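Local coordinates for protein alginate lyase (Bacteroides ovatus, PDB 3NNB) that probably cleaves the polysaccharide alginate by beta-elimination, leaving an unsaturated sugar at the new non-reducing end, at residues A[286-300]-A[346-359]. Sequence-based numbering, arbitrary orientation.
Sequences LDMCSIASTLGQDIY and ILRRASFFDPKAGY
A chi1 of -175° in Y300 swings its ring away from the backbone N and onto F353, whose own CG is anti to the carbonyl carbon, and the two aromatic side chains meet near the C-terminal end of helix 336-351. F353 CB sits over the centre of the Y300 ring, 3.4 Å from its centroid, as a CH-pi contact. The ring planes are only 8° apart but slid so far that they barely overlap, with centroids 5.1 Å apart. F353 then reaches on to helix 274-293: C289 CB lies over a face of its ring, 3.5 Å from F353 CZ, with C289 SG higher above the same ring, while S293 CB comes to its edge. L286 uses both its methyls, CD2 against F353 CD2 and CD1 4.0 Å from I346 CG2.

Polar groups finish both ends. In the conformer given here, one of two, the bent chain of R349 puts NH2 3.0 Å from D287 OD1 in a salt bridge, OD1 at the guanidinium edge with the carboxylate tilted against it, and a water links R349 NE to S290 OG; Y169 holds the other oxygen of D287. At the far end the Y300 hydroxyl, 3.5 Å from CE2 at the edge of the Y359 ring, shares a second water with D354 OD2 and Y359 OH. Losing ring and hydroxyl to an alanine here is likely to leave F353 CB without the face it packs on and the water short of one partner.

L314 of helix 310-317 also packs on Y300, I346 and A350. The helix segments run 25° from parallel, axes 10.8 Å apart; helix 274-293 and the segment after it thus pack against the end of helix 336-351, consistent with the family's alpha/alpha-toroid fold.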
# COMPACT_ATOMS: atom_id res chain seq x y z
N LEU A 286 -8.05 6.69 -3.54
CA LEU A 286 -9.19 5.78 -3.39
C LEU A 286 -9.14 4.97 -2.12
O LEU A 286 -10.18 4.70 -1.51
CB LEU A 286 -9.38 4.92 -4.64
CG LEU A 286 -9.72 5.69 -5.92
CD1 LEU A 286 -9.61 4.85 -7.21
CD2 LEU A 286 -11.16 6.23 -5.85
N ASP A 287 -7.94 4.59 -1.67
CA ASP A 287 -7.80 3.98 -0.36
C ASP A 287 -8.29 4.94 0.74
O ASP A 287 -9.02 4.52 1.62
CB ASP A 287 -6.32 3.65 -0.06
CG ASP A 287 -5.81 2.44 -0.82
OD1 ASP A 287 -6.57 1.59 -1.30
OD2 ASP A 287 -4.56 2.37 -0.96
N MSE A 288 -7.94 6.23 0.67
CA MSE A 288 -8.43 7.20 1.62
C MSE A 288 -9.94 7.33 1.51
O MSE A 288 -10.62 7.45 2.54
CB MSE A 288 -7.77 8.56 1.40
CG MSE A 288 -8.08 9.59 2.49
SE MSE A 288 -7.73 8.95 4.30
CE MSE A 288 -6.65 10.40 4.84
N CYS A 289 -10.47 7.35 0.30
CA CYS A 289 -11.94 7.44 0.13
C CYS A 289 -12.62 6.26 0.83
O CYS A 289 -13.65 6.44 1.48
CB CYS A 289 -12.32 7.42 -1.35
SG CYS A 289 -11.84 8.91 -2.26
N SER A 290 -12.03 5.06 0.68
CA SER A 290 -12.58 3.85 1.29
C SER A 290 -12.56 3.95 2.81
O SER A 290 -13.59 3.77 3.48
CB SER A 290 -11.83 2.60 0.81
OG SER A 290 -11.97 2.48 -0.61
N ILE A 291 -11.39 4.29 3.38
CA ILE A 291 -11.29 4.47 4.84
C ILE A 291 -12.28 5.51 5.34
O ILE A 291 -13.04 5.26 6.28
CB ILE A 291 -9.89 4.89 5.25
CG1 ILE A 291 -8.91 3.78 4.89
CG2 ILE A 291 -9.82 5.17 6.77
CD1 ILE A 291 -7.43 4.25 4.99
N ALA A 292 -12.30 6.67 4.66
CA ALA A 292 -13.17 7.78 5.04
C ALA A 292 -14.64 7.40 5.01
O ALA A 292 -15.43 7.84 5.86
CB ALA A 292 -12.86 8.97 4.13
N SER A 293 -15.04 6.60 4.04
CA SER A 293 -16.46 6.23 3.90
C SER A 293 -16.94 5.47 5.13
O SER A 293 -18.12 5.51 5.51
CB SER A 293 -16.70 5.37 2.65
OG SER A 293 -16.15 4.07 2.80
N THR A 294 -16.04 4.72 5.74
CA THR A 294 -16.42 3.94 6.92
C THR A 294 -16.74 4.84 8.13
O THR A 294 -17.40 4.39 9.08
CB THR A 294 -15.37 2.88 7.31
OG1 THR A 294 -14.21 3.47 7.90
CG2 THR A 294 -15.01 1.98 6.11
N LEU A 295 -16.25 6.08 8.11
CA LEU A 295 -16.51 7.05 9.12
C LEU A 295 -17.53 8.11 8.61
O LEU A 295 -17.69 9.12 9.24
CB LEU A 295 -15.21 7.75 9.53
CG LEU A 295 -14.08 6.90 10.09
CD1 LEU A 295 -12.90 7.80 10.46
CD2 LEU A 295 -14.55 6.10 11.26
N GLY A 296 -18.16 7.87 7.47
CA GLY A 296 -19.14 8.79 6.91
C GLY A 296 -18.60 10.11 6.38
O GLY A 296 -19.33 11.08 6.26
N GLN A 297 -17.31 10.12 6.05
CA GLN A 297 -16.63 11.28 5.51
C GLN A 297 -16.47 11.16 3.99
O GLN A 297 -15.93 10.17 3.48
CB GLN A 297 -15.27 11.49 6.18
CG GLN A 297 -15.32 11.49 7.71
CD GLN A 297 -16.20 12.60 8.24
OE1 GLN A 297 -15.95 13.77 7.95
NE2 GLN A 297 -17.27 12.24 8.97
N ASP A 298 -17.00 12.13 3.27
CA ASP A 298 -17.03 12.05 1.80
C ASP A 298 -15.78 12.74 1.24
O ASP A 298 -15.82 13.89 0.85
CB ASP A 298 -18.28 12.72 1.26
CG ASP A 298 -18.47 12.49 -0.23
OD1 ASP A 298 -17.52 11.98 -0.90
OD2 ASP A 298 -19.54 12.84 -0.74
N ILE A 299 -14.68 12.00 1.18
CA ILE A 299 -13.46 12.50 0.56
C ILE A 299 -13.61 12.46 -0.98
O ILE A 299 -13.13 13.35 -1.69
CB ILE A 299 -12.27 11.66 1.02
CG1 ILE A 299 -11.97 11.94 2.49
CG2 ILE A 299 -11.01 11.85 0.10
CD1 ILE A 299 -11.50 13.41 2.76
N TYR A 300 -14.28 11.43 -1.50
CA TYR A 300 -14.33 11.25 -2.95
C TYR A 300 -14.84 12.50 -3.68
O TYR A 300 -14.27 12.90 -4.70
CB TYR A 300 -15.18 10.05 -3.35
CG TYR A 300 -15.14 9.76 -4.83
CD1 TYR A 300 -16.03 10.35 -5.69
CD2 TYR A 300 -14.17 8.89 -5.38
CE1 TYR A 300 -15.97 10.07 -7.06
CE2 TYR A 300 -14.09 8.63 -6.70
CZ TYR A 300 -14.98 9.24 -7.56
OH TYR A 300 -14.91 8.96 -8.89
N ILE A 346 -8.42 0.87 -11.32
CA ILE A 346 -8.76 2.17 -10.77
C ILE A 346 -10.21 2.52 -11.10
O ILE A 346 -10.94 3.04 -10.24
CB ILE A 346 -7.75 3.27 -11.27
CG1 ILE A 346 -6.34 3.04 -10.68
CG2 ILE A 346 -8.23 4.70 -10.97
CD1 ILE A 346 -6.20 3.19 -9.12
N LEU A 347 -10.63 2.27 -12.36
CA LEU A 347 -11.97 2.59 -12.79
C LEU A 347 -13.05 1.76 -12.08
O LEU A 347 -14.07 2.30 -11.67
CB LEU A 347 -12.11 2.47 -14.30
CG LEU A 347 -11.34 3.51 -15.10
CD1 LEU A 347 -11.69 3.33 -16.56
CD2 LEU A 347 -11.63 4.95 -14.65
N ARG A 348 -12.79 0.47 -11.88
CA ARG A 348 -13.67 -0.36 -11.03
C ARG A 348 -13.85 0.23 -9.64
O ARG A 348 -14.96 0.36 -9.14
CB ARG A 348 -13.05 -1.75 -10.89
CG ARG A 348 -13.68 -2.69 -9.88
CD ARG A 348 -15.13 -3.10 -10.19
NE ARG A 348 -15.27 -3.87 -11.42
CZ ARG A 348 -15.19 -5.20 -11.54
NH1 ARG A 348 -14.96 -6.00 -10.50
NH2 ARG A 348 -15.34 -5.75 -12.72
N ARG A 349 -12.74 0.63 -9.03
CA ARG A 349 -12.78 1.15 -7.67
C ARG A 349 -13.52 2.47 -7.61
O ARG A 349 -14.31 2.71 -6.68
CB ARG A 349 -11.36 1.24 -7.14
CG ARG A 349 -10.71 -0.13 -7.05
CD ARG A 349 -9.21 -0.05 -6.93
NE ARG A 349 -8.79 0.60 -5.70
CZ ARG A 349 -7.51 0.90 -5.40
NH1 ARG A 349 -6.48 0.57 -6.21
NH2 ARG A 349 -7.27 1.48 -4.26
N ALA A 350 -13.26 3.35 -8.57
CA ALA A 350 -13.95 4.66 -8.63
C ALA A 350 -15.47 4.50 -8.80
O ALA A 350 -16.25 5.31 -8.28
CB ALA A 350 -13.36 5.53 -9.78
N SER A 351 -15.86 3.47 -9.54
CA SER A 351 -17.27 3.20 -9.82
C SER A 351 -18.05 2.92 -8.55
O SER A 351 -19.26 3.08 -8.53
CB SER A 351 -17.41 2.06 -10.83
OG SER A 351 -17.32 0.77 -10.21
N PHE A 352 -17.39 2.52 -7.47
CA PHE A 352 -18.07 2.30 -6.19
C PHE A 352 -18.57 3.64 -5.62
O PHE A 352 -19.57 3.66 -4.90
CB PHE A 352 -17.17 1.69 -5.13
CG PHE A 352 -16.59 0.34 -5.47
CD1 PHE A 352 -16.98 -0.39 -6.59
CD2 PHE A 352 -15.67 -0.23 -4.59
CE1 PHE A 352 -16.43 -1.64 -6.83
CE2 PHE A 352 -15.12 -1.50 -4.86
CZ PHE A 352 -15.52 -2.19 -5.98
N PHE A 353 -17.85 4.72 -5.91
CA PHE A 353 -18.16 6.06 -5.37
C PHE A 353 -19.01 6.88 -6.32
O PHE A 353 -19.74 7.78 -5.86
CB PHE A 353 -16.86 6.81 -5.07
CG PHE A 353 -16.03 6.16 -4.01
CD1 PHE A 353 -16.30 6.36 -2.67
CD2 PHE A 353 -15.01 5.26 -4.35
CE1 PHE A 353 -15.58 5.69 -1.68
CE2 PHE A 353 -14.30 4.57 -3.36
CZ PHE A 353 -14.56 4.81 -2.02
N ASP A 354 -18.91 6.62 -7.62
CA ASP A 354 -19.67 7.39 -8.62
C ASP A 354 -20.21 6.41 -9.67
O ASP A 354 -19.73 6.38 -10.78
CB ASP A 354 -18.79 8.47 -9.25
CG ASP A 354 -19.57 9.47 -10.10
OD1 ASP A 354 -20.81 9.36 -10.22
OD2 ASP A 354 -18.92 10.37 -10.67
N PRO A 355 -21.18 5.59 -9.29
CA PRO A 355 -21.69 4.59 -10.24
C PRO A 355 -22.30 5.16 -11.51
O PRO A 355 -22.21 4.55 -12.56
CB PRO A 355 -22.74 3.81 -9.42
CG PRO A 355 -23.04 4.66 -8.26
CD PRO A 355 -21.88 5.54 -7.99
N LYS A 356 -22.86 6.35 -11.46
CA LYS A 356 -23.49 6.91 -12.64
C LYS A 356 -22.50 7.41 -13.71
O LYS A 356 -22.91 7.69 -14.83
CB LYS A 356 -24.46 8.02 -12.24
CG LYS A 356 -25.50 7.59 -11.19
CD LYS A 356 -26.09 6.20 -11.44
N ALA A 357 -21.20 7.52 -13.38
CA ALA A 357 -20.19 8.05 -14.33
C ALA A 357 -19.85 7.09 -15.46
O ALA A 357 -19.23 7.47 -16.45
CB ALA A 357 -18.90 8.46 -13.56
N GLY A 358 -20.20 5.83 -15.31
CA GLY A 358 -19.92 4.84 -16.35
C GLY A 358 -18.48 4.34 -16.39
O GLY A 358 -18.03 3.81 -17.40
N TYR A 359 -17.79 4.43 -15.24
CA TYR A 359 -16.39 4.08 -15.22
C TYR A 359 -16.13 2.58 -15.41
O TYR A 359 -15.14 2.18 -16.02
CB TYR A 359 -15.75 4.49 -13.90
CG TYR A 359 -15.70 5.97 -13.63
CD1 TYR A 359 -15.42 6.89 -14.64
CD2 TYR A 359 -15.83 6.45 -12.34
CE1 TYR A 359 -15.31 8.20 -14.38
CE2 TYR A 359 -15.74 7.79 -12.07
CZ TYR A 359 -15.50 8.67 -13.10
OH TYR A 359 -15.42 10.03 -12.83
O HOH W 1 -10.39 1.58 -3.32
O HOH W 2 -16.34 10.66 -10.48